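Local coordinates for protein aminofutalosine deaminase (Helicobacter pylori, PDB 7LKK) that probably deaminates the adenine base of aminofutalosine in the menaquinone pathway, as a metal-dependent hydrolase of the amidohydrolase family with a bound ferric ion, at residues 71-79 / 361-372; 384-392 / 408-419. All coordinates share one frame; numbering follows the deposited sequence.

How the contacts relate
Contact 1 and contact 2 lie about 13 Å apart between centres and are joined through strand 69-80, which pairs antiparallel with strand 387-391. Backbone bonds tie them directly: Ala74 N lies 2.8 Å from Asp386 O, and Ser388 N lies 2.9 Å from Leu72 O. One end of strand 69-80 thus sits beside the strand pair of contact 2, while its other end runs into the catalytic barrel, where His79 binds the iron and touches the coformycin inhibitor. The Ala78 side chain of contact 1 is about 12 Å from that inhibitor; contact 2 lies away from the metal site. Along the chain, helix 366-371 of contact 1 leads on to strand 387-391.

Contact 1: residues 71-79 / 361-372; sequences LLPAFINAH and LLGATRHGAKAL. With FE (Fe (III) ion), chain E.
Ile76 is the main bump of this interface, pushed from a strand of the amidohydrolase TIM barrel into the hollow over Gly368, in the first turn of helix 366-371. Its CG2 lies 3.6 Å from Gly368 C, in the dip that a residue without a side chain provides. The other branch runs past Ala369: with CG1 anti to the carbonyl carbon (chi1 -69°), CD1 is carried to the Ala369 methyl and close to Thr365 O. Leu372 closes the far side of the hollow with its two methyls, CD2 against Ile76 CG2 and CD1 3.6 Å from Ala78 CB.

One backbone hydrogen bond crosses beside Thr365, where the helical path breaks. Ile76 N donates to Ala364 O at 2.9 Å, almost straight at 172°, so the strand backbone is pinned to the carbonyl of Ala364. Phe75 CA also approaches this oxygen. The Phe75 ring is met at its edge by Thr365 CG2, while Ala364 CB packs 3.7 Å from its CD1. The Thr365 hydroxyl turns back along its own chain, OG1 bonding Leu361 O from above the carbonyl plane, and CG2 is left toward the ring; Ala364 N reaches the same oxygen from the opposite face. Farther along, Leu361 CD1 meets Leu72 CD1 at 3.9 Å, the two leucines crossing at a slant. Leu338 of helix 338-348 packs on both Phe75 and Ala364, adding another wall to this buried patch.

Past Ala78 the strand delivers His79 to the ferric site, which His81, His221 and Asp328 complete. The His79 end leads away from the helices, and its NE2 binds the iron at 2.1 Å.

Contact 2: residues 384-392 / 408-419; sequences RADLSVFGF and HAKEVERLFLGG
Gly418 N donates across the contact to Asp386 OD1 at 2.8 Å, approaching nearly along the C-O axis. Arg384 grips the same carboxylate side-on in a salt bridge, NE to OD2 at 2.8 Å in the guanidinium plane and NH2 to OD1 on the syn lone pair. OD1 therefore accepts two N-H groups, and Asn376 adds another to OD2, an environment that would probably favour the charged carboxylate. Next to it Gly419 N bonds Ala385 O; Ala385 is the central residue of an inverse gamma turn. Gly418 and Gly419 both have positive phi, a conformation glycine adopts readily.

From here two antiparallel strands, 387-391 and 414-417, run side by side with axes 4.7 Å apart. Leu387 and Phe416 exchange both backbone bonds, the one from Phe416 N to Leu387 O being virtually straight at 179°. Ser388 and Leu415 follow as a non-hydrogen-bonded pair. The regular pairing ends in a classic beta bulge: Glu413 N, at 2.7 Å, and Arg414 N, at 3.0 Å, both donate to Val389 O. The carboxylate of Glu413 extends from the bulge to lie beside Gly391 CA.

On the face of Val389, its side chain lies alongside that of Arg414, both pointing the same way, with the CB atoms 3.8 Å apart. Just before the bulge, Val412 lies over one face of the Phe390 ring. With its CG1 between the backbone N and the carbonyl carbon (chi1 80°), CG2 is left anti to the N and makes a CH-pi contact, 3.8 Å from the ring centroid. Ala409 CB lies near Phe390 CD2 and also CZ of Phe392, whose edge meets the backbone between His408 and Ala409.

Contact 1: residues 71-79 / 361-372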
loop_
_atom_site.group_PDB
_atom_site.type_symbol
_atom_site.label_atom_id
_atom_site.label_comp_id
_atom_site.label_asym_id
_atom_site.label_seq_id
_atom_site.Cartn_x
_atom_site.Cartn_y
_atom_site.Cartn_z
ATOM N N LEU A 71 -12.987 -2.510 19.396
ATOM C CA LEU A 71 -13.737 -1.289 19.653
ATOM C C LEU A 71 -12.747 -0.140 19.779
ATOM O O LEU A 71 -11.764 -0.243 20.519
ATOM C CB LEU A 71 -14.574 -1.427 20.929
ATOM C CG LEU A 71 -15.282 -0.189 21.482
ATOM C CD1 LEU A 71 -16.229 0.392 20.452
ATOM C CD2 LEU A 71 -16.027 -0.533 22.766
ATOM N N LEU A 72 -13.001 0.947 19.056
ATOM C CA LEU A 72 -12.076 2.068 19.013
ATOM C C LEU A 72 -12.857 3.312 18.611
ATOM O O LEU A 72 -14.009 3.213 18.165
ATOM C CB LEU A 72 -10.915 1.796 18.036
ATOM C CG LEU A 72 -11.132 2.057 16.543
ATOM C CD1 LEU A 72 -9.793 2.230 15.839
ATOM C CD2 LEU A 72 -11.927 0.930 15.899
ATOM N N PRO A 73 -12.282 4.500 18.792
ATOM C CA PRO A 73 -12.975 5.714 18.342
ATOM C C PRO A 73 -13.129 5.726 16.830
ATOM O O PRO A 73 -12.288 5.204 16.096
ATOM C CB PRO A 73 -12.057 6.847 18.815
ATOM C CG PRO A 73 -11.200 6.248 19.862
ATOM C CD PRO A 73 -11.024 4.817 19.488
ATOM N N ALA A 74 -14.219 6.333 16.367
ATOM C CA ALA A 74 -14.350 6.616 14.946
ATOM C C ALA A 74 -13.168 7.451 14.470
ATOM O O ALA A 74 -12.615 8.269 15.211
ATOM C CB ALA A 74 -15.665 7.342 14.657
ATOM N N PHE A 75 -12.772 7.232 13.220
ATOM C CA PHE A 75 -11.604 7.911 12.687
ATOM C C PHE A 75 -11.916 9.372 12.384
ATOM O O PHE A 75 -13.072 9.773 12.224
ATOM C CB PHE A 75 -11.114 7.228 11.413
ATOM C CG PHE A 75 -10.506 5.876 11.643
ATOM C CD1 PHE A 75 -9.581 5.678 12.653
ATOM C CD2 PHE A 75 -10.857 4.803 10.840
ATOM C CE1 PHE A 75 -9.020 4.433 12.863
ATOM C CE2 PHE A 75 -10.300 3.556 11.042
ATOM C CZ PHE A 75 -9.381 3.370 12.057
ATOM N N ILE A 76 -10.856 10.169 12.310
ATOM C CA ILE A 76 -10.919 11.541 11.824
ATOM C C ILE A 76 -10.028 11.627 10.593
ATOM O O ILE A 76 -8.841 11.282 10.656
ATOM C CB ILE A 76 -10.483 12.554 12.893
ATOM C CG1 ILE A 76 -11.505 12.615 14.033
ATOM C CG2 ILE A 76 -10.307 13.934 12.272
ATOM C CD1 ILE A 76 -11.212 11.669 15.177
ATOM N N ASN A 77 -10.601 12.064 9.475
ATOM C CA ASN A 77 -9.868 12.270 8.227
ATOM C C ASN A 77 -9.761 13.780 8.035
ATOM O O ASN A 77 -10.690 14.417 7.533
ATOM C CB ASN A 77 -10.572 11.589 7.056
ATOM C CG ASN A 77 -9.737 11.597 5.787
ATOM O OD1 ASN A 77 -8.579 12.013 5.795
ATOM N ND2 ASN A 77 -10.324 11.135 4.688
ATOM N N ALA A 78 -8.623 14.348 8.437
ATOM C CA ALA A 78 -8.504 15.788 8.635
ATOM C C ALA A 78 -8.282 16.579 7.354
ATOM O O ALA A 78 -8.257 17.813 7.418
ATOM C CB ALA A 78 -7.362 16.086 9.611
ATOM N N HIS A 79 -8.114 15.923 6.205
ATOM C CA HIS A 79 -7.798 16.640 4.971
ATOM C C HIS A 79 -8.261 15.814 3.778
ATOM O O HIS A 79 -7.637 14.803 3.444
ATOM C CB HIS A 79 -6.302 16.931 4.880
ATOM C CG HIS A 79 -5.926 17.814 3.730
ATOM N ND1 HIS A 79 -6.014 19.188 3.789
ATOM C CD2 HIS A 79 -5.457 17.518 2.495
ATOM C CE1 HIS A 79 -5.615 19.702 2.639
ATOM N NE2 HIS A 79 -5.271 18.710 1.837
ATOM N N LEU A 361 -2.245 4.821 14.228
ATOM C CA LEU A 361 -3.545 4.790 14.891
ATOM C C LEU A 361 -3.868 6.131 15.540
ATOM O O LEU A 361 -4.973 6.661 15.371
ATOM C CB LEU A 361 -3.582 3.666 15.929
ATOM C CG LEU A 361 -4.866 3.543 16.753
ATOM C CD1 LEU A 361 -6.075 3.374 15.847
ATOM C CD2 LEU A 361 -4.769 2.384 17.742
ATOM N N LEU A 362 -2.922 6.688 16.301
ATOM C CA LEU A 362 -3.142 8.001 16.899
ATOM C C LEU A 362 -3.264 9.082 15.833
ATOM O O LEU A 362 -3.996 10.062 16.021
ATOM C CB LEU A 362 -2.011 8.339 17.873
ATOM C CG LEU A 362 -1.896 7.439 19.107
ATOM C CD1 LEU A 362 -0.812 7.941 20.051
ATOM C CD2 LEU A 362 -3.233 7.337 19.820
ATOM N N GLY A 363 -2.551 8.927 14.715
ATOM C CA GLY A 363 -2.691 9.851 13.604
ATOM C C GLY A 363 -4.067 9.842 12.973
ATOM O O GLY A 363 -4.456 10.826 12.336
ATOM N N ALA A 364 -4.810 8.748 13.128
ATOM C CA ALA A 364 -6.148 8.629 12.570
ATOM C C ALA A 364 -7.246 8.890 13.590
ATOM O O ALA A 364 -8.424 8.891 13.218
ATOM C CB ALA A 364 -6.348 7.236 11.963
ATOM N N THR A 365 -6.898 9.095 14.860
ATOM C CA THR A 365 -7.910 9.286 15.890
ATOM C C THR A 365 -7.648 10.555 16.694
ATOM O O THR A 365 -8.095 11.640 16.307
ATOM C CB THR A 365 -7.976 8.066 16.817
ATOM O OG1 THR A 365 -6.688 7.821 17.397
ATOM C CG2 THR A 365 -8.424 6.829 16.041
ATOM N N ARG A 366 -6.914 10.428 17.805
ATOM C CA ARG A 366 -6.793 11.531 18.755
ATOM C C ARG A 366 -6.155 12.765 18.125
ATOM O O ARG A 366 -6.608 13.893 18.360
ATOM C CB ARG A 366 -5.982 11.083 19.972
ATOM C CG ARG A 366 -5.971 12.084 21.112
ATOM C CD ARG A 366 -5.285 11.515 22.345
ATOM N NE ARG A 366 -5.596 12.295 23.540
ATOM C CZ ARG A 366 -4.934 13.386 23.913
ATOM N NH1 ARG A 366 -3.917 13.830 23.186
ATOM N NH2 ARG A 366 -5.291 14.033 25.013
ATOM N N HIS A 367 -5.107 12.576 17.320
ATOM C CA HIS A 367 -4.396 13.722 16.760
ATOM C C HIS A 367 -5.271 14.491 15.779
ATOM O O HIS A 367 -5.287 15.727 15.791
ATOM C CB HIS A 367 -3.100 13.261 16.089
ATOM C CG HIS A 367 -2.082 12.729 17.050
ATOM N ND1 HIS A 367 -0.812 12.361 16.661
ATOM C CD2 HIS A 367 -2.150 12.494 18.382
ATOM C CE1 HIS A 367 -0.140 11.926 17.713
ATOM N NE2 HIS A 367 -0.930 11.998 18.770
ATOM N N GLY A 368 -6.003 13.780 14.918
ATOM C CA GLY A 368 -6.904 14.453 13.999
ATOM C C GLY A 368 -8.031 15.173 14.715
ATOM O O GLY A 368 -8.459 16.250 14.294
ATOM N N ALA A 369 -8.528 14.585 15.806
ATOM C CA ALA A 369 -9.543 15.257 16.611
ATOM C C ALA A 369 -9.010 16.562 17.185
ATOM O O ALA A 369 -9.713 17.579 17.190
ATOM C CB ALA A 369 -10.021 14.335 17.733
ATOM N N LYS A 370 -7.767 16.552 17.676
ATOM C CA LYS A 370 -7.162 17.777 18.187
ATOM C C LYS A 370 -6.959 18.800 17.078
ATOM O O LYS A 370 -7.146 20.003 17.293
ATOM C CB LYS A 370 -5.832 17.458 18.867
ATOM C CG LYS A 370 -5.966 16.865 20.265
ATOM C CD LYS A 370 -7.036 17.574 21.084
ATOM C CE LYS A 370 -8.217 16.659 21.382
ATOM N NZ LYS A 370 -8.903 17.034 22.651
ATOM N N ALA A 371 -6.582 18.342 15.884
ATOM C CA ALA A 371 -6.383 19.264 14.774
ATOM C C ALA A 371 -7.684 19.960 14.388
ATOM O O ALA A 371 -7.688 21.154 14.077
ATOM C CB ALA A 371 -5.792 18.524 13.574
ATOM N N LEU A 372 -8.794 19.233 14.399
ATOM C CA LEU A 372 -10.080 19.792 14.013
ATOM C C LEU A 372 -10.852 20.383 15.194
ATOM O O LEU A 372 -12.000 20.797 15.020
ATOM C CB LEU A 372 -10.921 18.717 13.305
ATOM C CG LEU A 372 -10.772 18.596 11.772
ATOM C CD1 LEU A 372 -9.320 18.655 11.291
ATOM C CD2 LEU A 372 -11.455 17.351 11.232
HETATM FE FE FE E . -5.036 18.898 -0.209
HETATM O O HOH W 1 -6.593 11.940 11.904
#

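Contact 2: residues 384-392 / 408-419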
loop_
_atom_site.group_PDB
_atom_site.type_symbol
_atom_site.label_atom_id
_atom_site.label_comp_id
_atom_site.label_asym_id
_atom_site.label_seq_id
_atom_site.Cartn_x
_atom_site.Cartn_y
_atom_site.Cartn_z
ATOM N N ARG A 384 -17.373 12.633 22.739
ATOM C CA ARG A 384 -18.483 12.201 21.903
ATOM C C ARG A 384 -18.473 10.685 21.745
ATOM O O ARG A 384 -17.418 10.047 21.708
ATOM C CB ARG A 384 -18.410 12.863 20.526
ATOM C CG ARG A 384 -18.706 14.354 20.524
ATOM C CD ARG A 384 -18.512 14.923 19.127
ATOM N NE ARG A 384 -19.085 14.038 18.117
ATOM C CZ ARG A 384 -20.311 14.164 17.620
ATOM N NH1 ARG A 384 -21.099 15.149 18.027
ATOM N NH2 ARG A 384 -20.748 13.307 16.708
ATOM N N ALA A 385 -19.671 10.107 21.652
ATOM C CA ALA A 385 -19.827 8.673 21.414
ATOM C C ALA A 385 -19.712 8.361 19.919
ATOM O O ALA A 385 -20.644 7.888 19.270
ATOM C CB ALA A 385 -21.154 8.186 21.984
ATOM N N ASP A 386 -18.537 8.663 19.371
ATOM C CA ASP A 386 -18.193 8.333 17.989
ATOM C C ASP A 386 -17.345 7.066 18.037
ATOM O O ASP A 386 -16.143 7.120 18.311
ATOM C CB ASP A 386 -17.457 9.489 17.318
ATOM C CG ASP A 386 -18.300 10.755 17.234
ATOM O OD1 ASP A 386 -19.546 10.661 17.281
ATOM O OD2 ASP A 386 -17.710 11.849 17.123
ATOM N N LEU A 387 -17.969 5.921 17.773
ATOM C CA LEU A 387 -17.353 4.633 18.055
ATOM C C LEU A 387 -17.482 3.695 16.865
ATOM O O LEU A 387 -18.539 3.619 16.230
ATOM C CB LEU A 387 -17.989 3.989 19.295
ATOM C CG LEU A 387 -17.908 4.828 20.574
ATOM C CD1 LEU A 387 -18.819 4.272 21.659
ATOM C CD2 LEU A 387 -16.470 4.912 21.065
ATOM N N SER A 388 -16.402 2.968 16.584
ATOM C CA SER A 388 -16.366 1.959 15.535
ATOM C C SER A 388 -16.140 0.585 16.149
ATOM O O SER A 388 -15.415 0.450 17.139
ATOM C CB SER A 388 -15.255 2.250 14.520
ATOM O OG SER A 388 -15.512 3.429 13.780
ATOM N N VAL A 389 -16.767 -0.429 15.558
ATOM C CA VAL A 389 -16.514 -1.828 15.890
ATOM C C VAL A 389 -16.130 -2.557 14.609
ATOM O O VAL A 389 -16.871 -2.511 13.619
ATOM C CB VAL A 389 -17.738 -2.489 16.550
ATOM C CG1 VAL A 389 -17.472 -3.967 16.806
ATOM C CG2 VAL A 389 -18.103 -1.772 17.845
ATOM N N PHE A 390 -14.973 -3.218 14.627
ATOM C CA PHE A 390 -14.483 -4.011 13.505
ATOM C C PHE A 390 -14.386 -5.467 13.937
ATOM O O PHE A 390 -13.748 -5.772 14.947
ATOM C CB PHE A 390 -13.109 -3.523 13.030
ATOM C CG PHE A 390 -13.143 -2.210 12.294
ATOM C CD1 PHE A 390 -13.162 -1.010 12.987
ATOM C CD2 PHE A 390 -13.135 -2.178 10.909
ATOM C CE1 PHE A 390 -13.187 0.198 12.312
ATOM C CE2 PHE A 390 -13.157 -0.975 10.226
ATOM C CZ PHE A 390 -13.183 0.215 10.930
ATOM N N GLY A 391 -14.997 -6.360 13.165
ATOM C CA GLY A 391 -15.032 -7.777 13.494
ATOM C C GLY A 391 -13.977 -8.555 12.730
ATOM O O GLY A 391 -13.690 -8.262 11.568
ATOM N N PHE A 392 -13.402 -9.555 13.397
ATOM C CA PHE A 392 -12.364 -10.393 12.819
ATOM C C PHE A 392 -12.656 -11.855 13.133
ATOM O O PHE A 392 -13.592 -12.183 13.867
ATOM C CB PHE A 392 -10.974 -9.994 13.334
ATOM C CG PHE A 392 -10.619 -8.557 13.064
ATOM C CD1 PHE A 392 -10.169 -8.166 11.813
ATOM C CD2 PHE A 392 -10.744 -7.600 14.056
ATOM C CE1 PHE A 392 -9.847 -6.846 11.560
ATOM C CE2 PHE A 392 -10.422 -6.277 13.809
ATOM C CZ PHE A 392 -9.973 -5.901 12.558
ATOM N N HIS A 408 -5.629 -5.726 8.821
ATOM C CA HIS A 408 -6.779 -6.520 8.422
ATOM C C HIS A 408 -8.102 -5.764 8.398
ATOM O O HIS A 408 -9.055 -6.256 7.787
ATOM C CB HIS A 408 -6.914 -7.746 9.338
ATOM C CG HIS A 408 -5.713 -8.640 9.321
ATOM N ND1 HIS A 408 -5.308 -9.319 8.192
ATOM C CD2 HIS A 408 -4.819 -8.954 10.289
ATOM C CE1 HIS A 408 -4.219 -10.017 8.466
ATOM N NE2 HIS A 408 -3.903 -9.814 9.733
ATOM N N ALA A 409 -8.189 -4.594 9.030
ATOM C CA ALA A 409 -9.446 -3.852 9.045
ATOM C C ALA A 409 -9.758 -3.310 7.653
ATOM O O ALA A 409 -8.946 -2.597 7.057
ATOM C CB ALA A 409 -9.385 -2.709 10.055
ATOM N N LYS A 410 -10.935 -3.654 7.134
ATOM C CA LYS A 410 -11.378 -3.175 5.832
ATOM C C LYS A 410 -12.701 -2.432 5.907
ATOM O O LYS A 410 -12.788 -1.284 5.453
ATOM C CB LYS A 410 -11.465 -4.346 4.839
ATOM C CG LYS A 410 -10.170 -4.563 4.068
ATOM C CD LYS A 410 -9.759 -6.025 4.028
ATOM C CE LYS A 410 -10.632 -6.826 3.081
ATOM N NZ LYS A 410 -10.198 -8.249 3.007
ATOM N N GLU A 411 -13.741 -3.047 6.472
ATOM C CA GLU A 411 -15.049 -2.418 6.588
ATOM C C GLU A 411 -15.530 -2.510 8.029
ATOM O O GLU A 411 -15.342 -3.535 8.691
ATOM C CB GLU A 411 -16.074 -3.075 5.654
ATOM C CG GLU A 411 -17.464 -2.456 5.729
ATOM C CD GLU A 411 -18.293 -2.720 4.485
ATOM O OE1 GLU A 411 -17.714 -2.746 3.378
ATOM O OE2 GLU A 411 -19.522 -2.900 4.614
ATOM N N VAL A 412 -16.155 -1.435 8.507
ATOM C CA VAL A 412 -16.617 -1.396 9.886
ATOM C C VAL A 412 -17.862 -2.266 10.042
ATOM O O VAL A 412 -18.684 -2.397 9.124
ATOM C CB VAL A 412 -16.875 0.058 10.326
ATOM C CG1 VAL A 412 -18.223 0.561 9.819
ATOM C CG2 VAL A 412 -16.774 0.187 11.835
ATOM N N GLU A 413 -17.986 -2.892 11.212
ATOM C CA GLU A 413 -19.141 -3.722 11.529
ATOM C C GLU A 413 -20.230 -2.931 12.240
ATOM O O GLU A 413 -21.420 -3.149 11.993
ATOM C CB GLU A 413 -18.711 -4.910 12.392
ATOM C CG GLU A 413 -19.726 -6.036 12.454
ATOM C CD GLU A 413 -19.361 -7.089 13.483
ATOM O OE1 GLU A 413 -18.243 -7.019 14.035
ATOM O OE2 GLU A 413 -20.193 -7.984 13.741
ATOM N N ARG A 414 -19.838 -2.017 13.123
ATOM C CA ARG A 414 -20.759 -1.083 13.750
ATOM C C ARG A 414 -20.123 0.295 13.761
ATOM O O ARG A 414 -18.942 0.441 14.089
ATOM C CB ARG A 414 -21.114 -1.499 15.185
ATOM C CG ARG A 414 -21.909 -2.783 15.283
ATOM C CD ARG A 414 -23.317 -2.602 14.741
ATOM N NE ARG A 414 -24.177 -3.737 15.065
ATOM C CZ ARG A 414 -24.118 -4.920 14.462
ATOM N NH1 ARG A 414 -23.238 -5.136 13.494
ATOM N NH2 ARG A 414 -24.943 -5.892 14.828
ATOM N N LEU A 415 -20.908 1.302 13.394
ATOM C CA LEU A 415 -20.485 2.692 13.486
ATOM C C LEU A 415 -21.545 3.457 14.257
ATOM O O LEU A 415 -22.713 3.480 13.853
ATOM C CB LEU A 415 -20.269 3.306 12.098
ATOM C CG LEU A 415 -19.774 4.754 12.082
ATOM C CD1 LEU A 415 -18.455 4.885 12.830
ATOM C CD2 LEU A 415 -19.638 5.265 10.655
ATOM N N PHE A 416 -21.143 4.061 15.369
ATOM C CA PHE A 416 -22.000 4.937 16.157
ATOM C C PHE A 416 -21.438 6.349 16.086
ATOM O O PHE A 416 -20.243 6.553 16.317
ATOM C CB PHE A 416 -22.085 4.480 17.615
ATOM C CG PHE A 416 -22.673 3.109 17.794
ATOM C CD1 PHE A 416 -21.867 1.984 17.745
ATOM C CD2 PHE A 416 -24.028 2.946 18.027
ATOM C CE1 PHE A 416 -22.403 0.721 17.914
ATOM C CE2 PHE A 416 -24.572 1.686 18.198
ATOM C CZ PHE A 416 -23.757 0.572 18.140
ATOM N N LEU A 417 -22.295 7.313 15.758
ATOM C CA LEU A 417 -21.909 8.716 15.686
ATOM C C LEU A 417 -22.860 9.516 16.560
ATOM O O LEU A 417 -24.074 9.500 16.334
ATOM C CB LEU A 417 -21.932 9.226 14.243
ATOM C CG LEU A 417 -20.875 8.609 13.324
ATOM C CD1 LEU A 417 -20.928 9.224 11.932
ATOM C CD2 LEU A 417 -19.486 8.752 13.928
ATOM N N GLY A 418 -22.309 10.212 17.549
ATOM C CA GLY A 418 -23.145 10.852 18.550
ATOM C C GLY A 418 -24.068 9.890 19.262
ATOM O O GLY A 418 -25.170 10.279 19.661
ATOM N N GLY A 419 -23.650 8.634 19.424
ATOM C CA GLY A 419 -24.456 7.633 20.086
ATOM C C GLY A 419 -25.507 6.965 19.229
ATOM O O GLY A 419 -26.130 6.000 19.689
HETATM O O HOH W 2 -15.766 -5.436 10.430
#